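Local coordinates for haloacid dehalogenase-like hydrolase (PDB 3PGV), which is probably a magnesium-dependent phosphatase of the Cof family within the haloacid dehalogenase-like hydrolases, at residues 122-135 against 145-157. Residues are numbered along the deposited sequence; the frame is centred on the assembly and turned at random.
With EDO (1,2-ethanediol), chain I.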
loop_
_atom_site.group_PDB
_atom_site.type_symbol
_atom_site.label_atom_id
_atom_site.label_comp_id
_atom_site.label_asym_id
_atom_site.label_seq_id
_atom_site.Cartn_x
_atom_site.Cartn_y
_atom_site.Cartn_z
ATOM N N THR A 122 17.423 2.152 6.622
ATOM C CA THR A 122 16.961 1.123 5.686
ATOM C C THR A 122 16.071 0.104 6.410
ATOM O O THR A 122 16.497 -0.505 7.399
ATOM C CB THR A 122 18.142 0.458 4.977
ATOM O OG1 THR A 122 18.921 1.465 4.331
ATOM C CG2 THR A 122 17.690 -0.615 3.946
ATOM N N ASN A 123 14.837 -0.078 5.913
ATOM C CA ASN A 123 13.885 -1.014 6.500
ATOM C C ASN A 123 13.588 -2.130 5.533
ATOM O O ASN A 123 13.548 -1.903 4.322
ATOM C CB ASN A 123 12.595 -0.306 6.889
ATOM C CG ASN A 123 12.765 0.782 7.892
ATOM O OD1 ASN A 123 12.524 0.598 9.069
ATOM N ND2 ASN A 123 13.111 1.971 7.433
ATOM N N VAL A 124 13.370 -3.341 6.057
ATOM C CA VAL A 124 13.118 -4.518 5.230
ATOM C C VAL A 124 11.933 -5.325 5.794
ATOM O O VAL A 124 11.903 -5.614 6.994
ATOM C CB VAL A 124 14.403 -5.412 5.141
ATOM C CG1 VAL A 124 14.141 -6.672 4.334
ATOM C CG2 VAL A 124 15.581 -4.636 4.566
ATOM N N TYR A 125 10.983 -5.719 4.925
ATOM C CA TYR A 125 9.966 -6.701 5.303
ATOM C C TYR A 125 10.340 -8.034 4.693
ATOM O O TYR A 125 10.285 -8.183 3.472
ATOM C CB TYR A 125 8.557 -6.289 4.843
ATOM C CG TYR A 125 7.923 -5.170 5.651
ATOM C CD1 TYR A 125 8.450 -4.785 6.886
ATOM C CD2 TYR A 125 6.751 -4.550 5.220
ATOM C CE1 TYR A 125 7.877 -3.755 7.626
ATOM C CE2 TYR A 125 6.168 -3.520 5.949
ATOM C CZ TYR A 125 6.727 -3.127 7.157
ATOM O OH TYR A 125 6.141 -2.107 7.885
ATOM N N ARG A 126 10.875 -8.951 5.517
ATOM C CA ARG A 126 11.211 -10.298 5.086
ATOM C C ARG A 126 10.212 -11.244 5.682
ATOM O O ARG A 126 10.202 -11.436 6.909
ATOM C CB ARG A 126 12.626 -10.680 5.534
ATOM C CG ARG A 126 13.036 -12.055 5.049
ATOM C CD ARG A 126 14.437 -12.425 5.474
ATOM N NE ARG A 126 14.859 -13.670 4.841
ATOM C CZ ARG A 126 14.514 -14.877 5.276
ATOM N NH1 ARG A 126 13.760 -15.008 6.358
ATOM N NH2 ARG A 126 14.916 -15.960 4.630
ATOM N N GLU A 127 9.323 -11.811 4.837
ATOM C CA GLU A 127 8.236 -12.690 5.297
ATOM C C GLU A 127 7.430 -11.988 6.400
ATOM O O GLU A 127 6.947 -10.883 6.176
ATOM C CB GLU A 127 8.775 -14.071 5.772
ATOM C CG GLU A 127 9.620 -14.817 4.734
ATOM C CD GLU A 127 8.902 -15.282 3.475
ATOM O OE1 GLU A 127 7.719 -14.917 3.282
ATOM O OE2 GLU A 127 9.536 -16.004 2.673
ATOM N N ASP A 128 7.368 -12.574 7.606
ATOM C CA ASP A 128 6.628 -11.980 8.725
ATOM C C ASP A 128 7.515 -11.148 9.648
ATOM O O ASP A 128 7.089 -10.785 10.745
ATOM C CB ASP A 128 5.886 -13.066 9.519
ATOM C CG ASP A 128 4.627 -13.565 8.843
ATOM O OD1 ASP A 128 4.098 -12.840 7.934
ATOM O OD2 ASP A 128 4.094 -14.612 9.282
ATOM N N GLU A 129 8.722 -10.809 9.199
ATOM C CA GLU A 129 9.644 -10.031 10.034
ATOM C C GLU A 129 9.968 -8.661 9.471
ATOM O O GLU A 129 9.985 -8.467 8.253
ATOM C CB GLU A 129 10.930 -10.810 10.316
ATOM C CG GLU A 129 10.726 -12.029 11.196
ATOM C CD GLU A 129 12.022 -12.692 11.611
ATOM O OE1 GLU A 129 12.861 -12.966 10.720
ATOM O OE2 GLU A 129 12.207 -12.925 12.829
ATOM N N TRP A 130 10.287 -7.728 10.361
ATOM C CA TRP A 130 10.661 -6.381 10.015
ATOM C C TRP A 130 12.074 -6.127 10.477
ATOM O O TRP A 130 12.389 -6.345 11.648
ATOM C CB TRP A 130 9.667 -5.384 10.636
ATOM C CG TRP A 130 10.094 -3.945 10.638
ATOM C CD1 TRP A 130 10.816 -3.299 9.675
ATOM C CD2 TRP A 130 9.627 -2.923 11.544
ATOM N NE1 TRP A 130 10.911 -1.951 9.980
ATOM C CE2 TRP A 130 10.152 -1.689 11.094
ATOM C CE3 TRP A 130 8.810 -2.935 12.690
ATOM C CZ2 TRP A 130 9.951 -0.497 11.791
ATOM C CZ3 TRP A 130 8.599 -1.749 13.374
ATOM C CH2 TRP A 130 9.166 -0.546 12.927
ATOM N N TYR A 131 12.969 -5.791 9.523
ATOM C CA TYR A 131 14.370 -5.521 9.813
ATOM C C TYR A 131 14.715 -4.071 9.585
ATOM O O TYR A 131 14.121 -3.415 8.733
ATOM C CB TYR A 131 15.292 -6.442 8.994
ATOM C CG TYR A 131 15.293 -7.871 9.485
ATOM C CD1 TYR A 131 14.370 -8.802 8.995
ATOM C CD2 TYR A 131 16.185 -8.290 10.470
ATOM C CE1 TYR A 131 14.360 -10.121 9.453
ATOM C CE2 TYR A 131 16.162 -9.594 10.960
ATOM C CZ TYR A 131 15.256 -10.513 10.438
ATOM O OH TYR A 131 15.255 -11.812 10.894
HETATM N N MSE A 132 15.675 -3.569 10.345
HETATM C CA MSE A 132 16.118 -2.185 10.278
HETATM C C MSE A 132 17.638 -2.176 10.404
HETATM O O MSE A 132 18.185 -2.968 11.172
HETATM C CB MSE A 132 15.493 -1.408 11.427
HETATM C CG MSE A 132 14.970 -0.085 11.034
HETATM SE SE MSE A 132 13.963 0.752 12.472
HETATM C CE MSE A 132 15.265 0.805 13.780
ATOM N N ASN A 133 18.337 -1.345 9.602
ATOM C CA ASN A 133 19.810 -1.346 9.632
ATOM C C ASN A 133 20.380 -0.705 10.891
ATOM O O ASN A 133 21.447 -1.115 11.355
ATOM C CB ASN A 133 20.415 -0.738 8.355
ATOM C CG ASN A 133 20.112 0.719 8.134
ATOM O OD1 ASN A 133 19.121 1.262 8.631
ATOM N ND2 ASN A 133 20.890 1.347 7.266
ATOM N N ARG A 134 19.643 0.254 11.483
ATOM C CA ARG A 134 20.023 0.889 12.751
ATOM C C ARG A 134 18.816 1.587 13.372
ATOM O O ARG A 134 17.861 1.882 12.666
ATOM C CB ARG A 134 21.185 1.878 12.549
ATOM C CG ARG A 134 20.798 3.138 11.814
ATOM C CD ARG A 134 21.996 4.015 11.591
ATOM N NE ARG A 134 22.430 3.978 10.203
ATOM C CZ ARG A 134 22.011 4.833 9.281
ATOM N NH1 ARG A 134 21.169 5.809 9.604
ATOM N NH2 ARG A 134 22.432 4.724 8.028
ATOM N N HIS A 135 18.855 1.843 14.690
ATOM C CA HIS A 135 17.773 2.547 15.401
ATOM C C HIS A 135 17.471 3.891 14.734
ATOM O O HIS A 135 18.405 4.610 14.344
ATOM C CB HIS A 135 18.142 2.777 16.874
ATOM C CG HIS A 135 18.359 1.520 17.650
ATOM N ND1 HIS A 135 17.295 0.745 18.073
ATOM C CD2 HIS A 135 19.509 0.985 18.128
ATOM C CE1 HIS A 135 17.831 -0.260 18.751
ATOM N NE2 HIS A 135 19.161 -0.149 18.823
ATOM N N GLU A 145 -3.428 -2.932 19.018
ATOM C CA GLU A 145 -2.720 -3.213 17.766
ATOM C C GLU A 145 -1.871 -4.447 17.913
ATOM O O GLU A 145 -1.447 -4.769 19.014
ATOM C CB GLU A 145 -1.830 -2.028 17.370
ATOM C CG GLU A 145 -2.578 -0.881 16.721
ATOM C CD GLU A 145 -1.679 0.147 16.062
ATOM O OE1 GLU A 145 -0.847 0.756 16.773
ATOM O OE2 GLU A 145 -1.804 0.341 14.829
ATOM N N ALA A 146 -1.543 -5.092 16.804
ATOM C CA ALA A 146 -0.693 -6.268 16.834
ATOM C C ALA A 146 0.735 -5.897 17.211
ATOM O O ALA A 146 1.202 -4.811 16.869
ATOM C CB ALA A 146 -0.709 -6.957 15.485
ATOM N N VAL A 147 1.429 -6.797 17.922
ATOM C CA VAL A 147 2.837 -6.609 18.243
ATOM C C VAL A 147 3.674 -6.795 16.961
ATOM O O VAL A 147 3.724 -7.898 16.409
ATOM C CB VAL A 147 3.301 -7.565 19.388
ATOM C CG1 VAL A 147 4.799 -7.417 19.655
ATOM C CG2 VAL A 147 2.495 -7.325 20.665
ATOM N N PHE A 148 4.232 -5.700 16.436
ATOM C CA PHE A 148 5.070 -5.754 15.236
ATOM C C PHE A 148 6.342 -4.895 15.435
ATOM O O PHE A 148 6.283 -3.667 15.349
ATOM C CB PHE A 148 4.263 -5.324 13.976
ATOM C CG PHE A 148 4.938 -5.619 12.648
ATOM C CD1 PHE A 148 5.301 -6.915 12.305
ATOM C CD2 PHE A 148 5.125 -4.613 11.705
ATOM C CE1 PHE A 148 5.924 -7.185 11.077
ATOM C CE2 PHE A 148 5.713 -4.895 10.459
ATOM C CZ PHE A 148 6.114 -6.175 10.162
ATOM N N ASN A 149 7.466 -5.554 15.801
ATOM C CA ASN A 149 8.734 -4.894 16.131
ATOM C C ASN A 149 9.784 -5.106 15.076
ATOM O O ASN A 149 9.653 -5.987 14.245
ATOM C CB ASN A 149 9.256 -5.401 17.451
ATOM C CG ASN A 149 8.310 -5.203 18.583
ATOM O OD1 ASN A 149 7.731 -4.117 18.776
ATOM N ND2 ASN A 149 8.160 -6.225 19.384
ATOM N N TYR A 150 10.849 -4.318 15.123
ATOM C CA TYR A 150 11.957 -4.491 14.204
ATOM C C TYR A 150 13.049 -5.304 14.877
ATOM O O TYR A 150 13.094 -5.381 16.108
ATOM C CB TYR A 150 12.518 -3.104 13.735
ATOM C CG TYR A 150 13.076 -2.248 14.865
ATOM C CD1 TYR A 150 14.343 -2.487 15.392
ATOM C CD2 TYR A 150 12.348 -1.178 15.380
ATOM C CE1 TYR A 150 14.835 -1.740 16.462
ATOM C CE2 TYR A 150 12.839 -0.408 16.432
ATOM C CZ TYR A 150 14.095 -0.680 16.956
ATOM O OH TYR A 150 14.599 0.096 17.968
ATOM N N LYS A 151 13.877 -5.961 14.078
ATOM C CA LYS A 151 15.136 -6.529 14.497
ATOM C C LYS A 151 16.206 -5.729 13.781
ATOM O O LYS A 151 15.977 -5.283 12.662
ATOM C CB LYS A 151 15.253 -8.003 14.068
ATOM C CG LYS A 151 14.506 -9.002 14.919
ATOM C CD LYS A 151 14.939 -10.421 14.516
ATOM C CE LYS A 151 14.091 -11.515 15.085
ATOM N NZ LYS A 151 14.476 -12.837 14.526
ATOM N N LEU A 152 17.374 -5.586 14.376
ATOM C CA LEU A 152 18.480 -4.907 13.701
ATOM C C LEU A 152 19.279 -5.886 12.874
ATOM O O LEU A 152 19.317 -7.075 13.195
ATOM C CB LEU A 152 19.400 -4.209 14.722
ATOM C CG LEU A 152 18.787 -3.041 15.500
ATOM C CD1 LEU A 152 19.741 -2.541 16.546
ATOM C CD2 LEU A 152 18.380 -1.909 14.567
ATOM N N TYR A 153 19.928 -5.406 11.809
ATOM C CA TYR A 153 20.805 -6.261 11.004
ATOM C C TYR A 153 22.103 -5.552 10.643
ATOM O O TYR A 153 22.095 -4.361 10.341
ATOM C CB TYR A 153 20.077 -6.813 9.740
ATOM C CG TYR A 153 19.886 -5.795 8.638
ATOM C CD1 TYR A 153 18.753 -4.988 8.597
ATOM C CD2 TYR A 153 20.799 -5.688 7.593
ATOM C CE1 TYR A 153 18.546 -4.080 7.557
ATOM C CE2 TYR A 153 20.616 -4.767 6.563
ATOM C CZ TYR A 153 19.494 -3.953 6.557
ATOM O OH TYR A 153 19.321 -3.029 5.558
ATOM N N GLU A 154 23.220 -6.264 10.735
ATOM C CA GLU A 154 24.520 -5.738 10.369
ATOM C C GLU A 154 24.851 -6.152 8.932
ATOM O O GLU A 154 24.230 -7.078 8.409
ATOM C CB GLU A 154 25.595 -6.232 11.352
ATOM C CG GLU A 154 25.497 -5.577 12.735
ATOM C CD GLU A 154 25.691 -4.068 12.744
ATOM O OE1 GLU A 154 26.785 -3.603 12.347
ATOM O OE2 GLU A 154 24.755 -3.351 13.170
ATOM N N PRO A 155 25.743 -5.417 8.223
ATOM C CA PRO A 155 26.025 -5.780 6.821
ATOM C C PRO A 155 26.283 -7.268 6.623
ATOM O O PRO A 155 27.076 -7.860 7.347
ATOM C CB PRO A 155 27.251 -4.935 6.477
ATOM C CG PRO A 155 27.145 -3.741 7.370
ATOM C CD PRO A 155 26.521 -4.227 8.649
ATOM N N GLY A 156 25.506 -7.877 5.718
ATOM C CA GLY A 156 25.656 -9.278 5.337
ATOM C C GLY A 156 24.921 -10.282 6.204
ATOM O O GLY A 156 24.849 -11.462 5.851
ATOM N N GLU A 157 24.385 -9.849 7.355
ATOM C CA GLU A 157 23.718 -10.798 8.238
ATOM C C GLU A 157 22.193 -10.977 7.956
ATOM O O GLU A 157 21.518 -11.694 8.696
ATOM C CB GLU A 157 24.038 -10.514 9.738
ATOM C CG GLU A 157 23.150 -9.493 10.424
ATOM C CD GLU A 157 23.532 -9.217 11.872
ATOM O OE1 GLU A 157 24.684 -9.529 12.258
ATOM O OE2 GLU A 157 22.704 -8.619 12.598
HETATM C C1 EDO I . 10.844 -8.928 13.780
HETATM O O1 EDO I . 11.210 -9.864 14.803
HETATM C C2 EDO I . 9.366 -9.117 13.450
HETATM O O2 EDO I . 8.881 -8.007 12.677
#
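With CG of W130 anti to the backbone N (chi1 166°), the indole swings beneath CB of Y150, while chi1 of Y150 (62°), which sets CG between its own backbone N and carbonyl carbon, turns the phenol edge-on to it. The broad, flat indole thus offers a face to Y150 CB, 3.7 Å from the centroid of its six-membered ring, and the two rings form an edge-to-face pair. Selenomethionine M132 bends to lay CE over the centre of the Y150 ring, 3.5 Å from its centroid, with SE over the same face: a Met-aromatic contact that suits a flexible, polarisable chain. Y150 OH is hydrogen-bonded to H135 ND1 (2.8 Å) in the imidazole plane, while L152 CD1 covers a face of that ring. F148 extends the aromatic cluster, turning its edge toward the face of Y125 and touching W130 CB.

Strand 150-152 joins strand 129-132 in parallel, as an outermost strand of a six-stranded sheet separate from the one containing strands 23-27 and 228-232, near the calcium-binding aspartates; this is consistent with the alpha/beta cap of Cof-type phosphatases. K151 N bonds W130 O, M132 N returns to K151 O at 2.9 Å, and Y153 N bonds M132 O. Lysine suits position 151: its methylenes run along the Y131 ring, and its NZ meets E129 OE2 at 2.8 Å on the syn side, 25° out of the carboxylate plane; Y131 OH holds the other oxygen. An ethanediol, probably from the crystallisation liquor, bridges W130 N and N149 O through O2. Beyond, N133 CA sits over a face of the Y153 ring, whose hydroxyl bonds F111 O.

The edge strand is thus secured by backbone bonds, aromatic packing beside W130, and a salt bridge whose carboxylate, gripped at both oxygens, probably stays ionised.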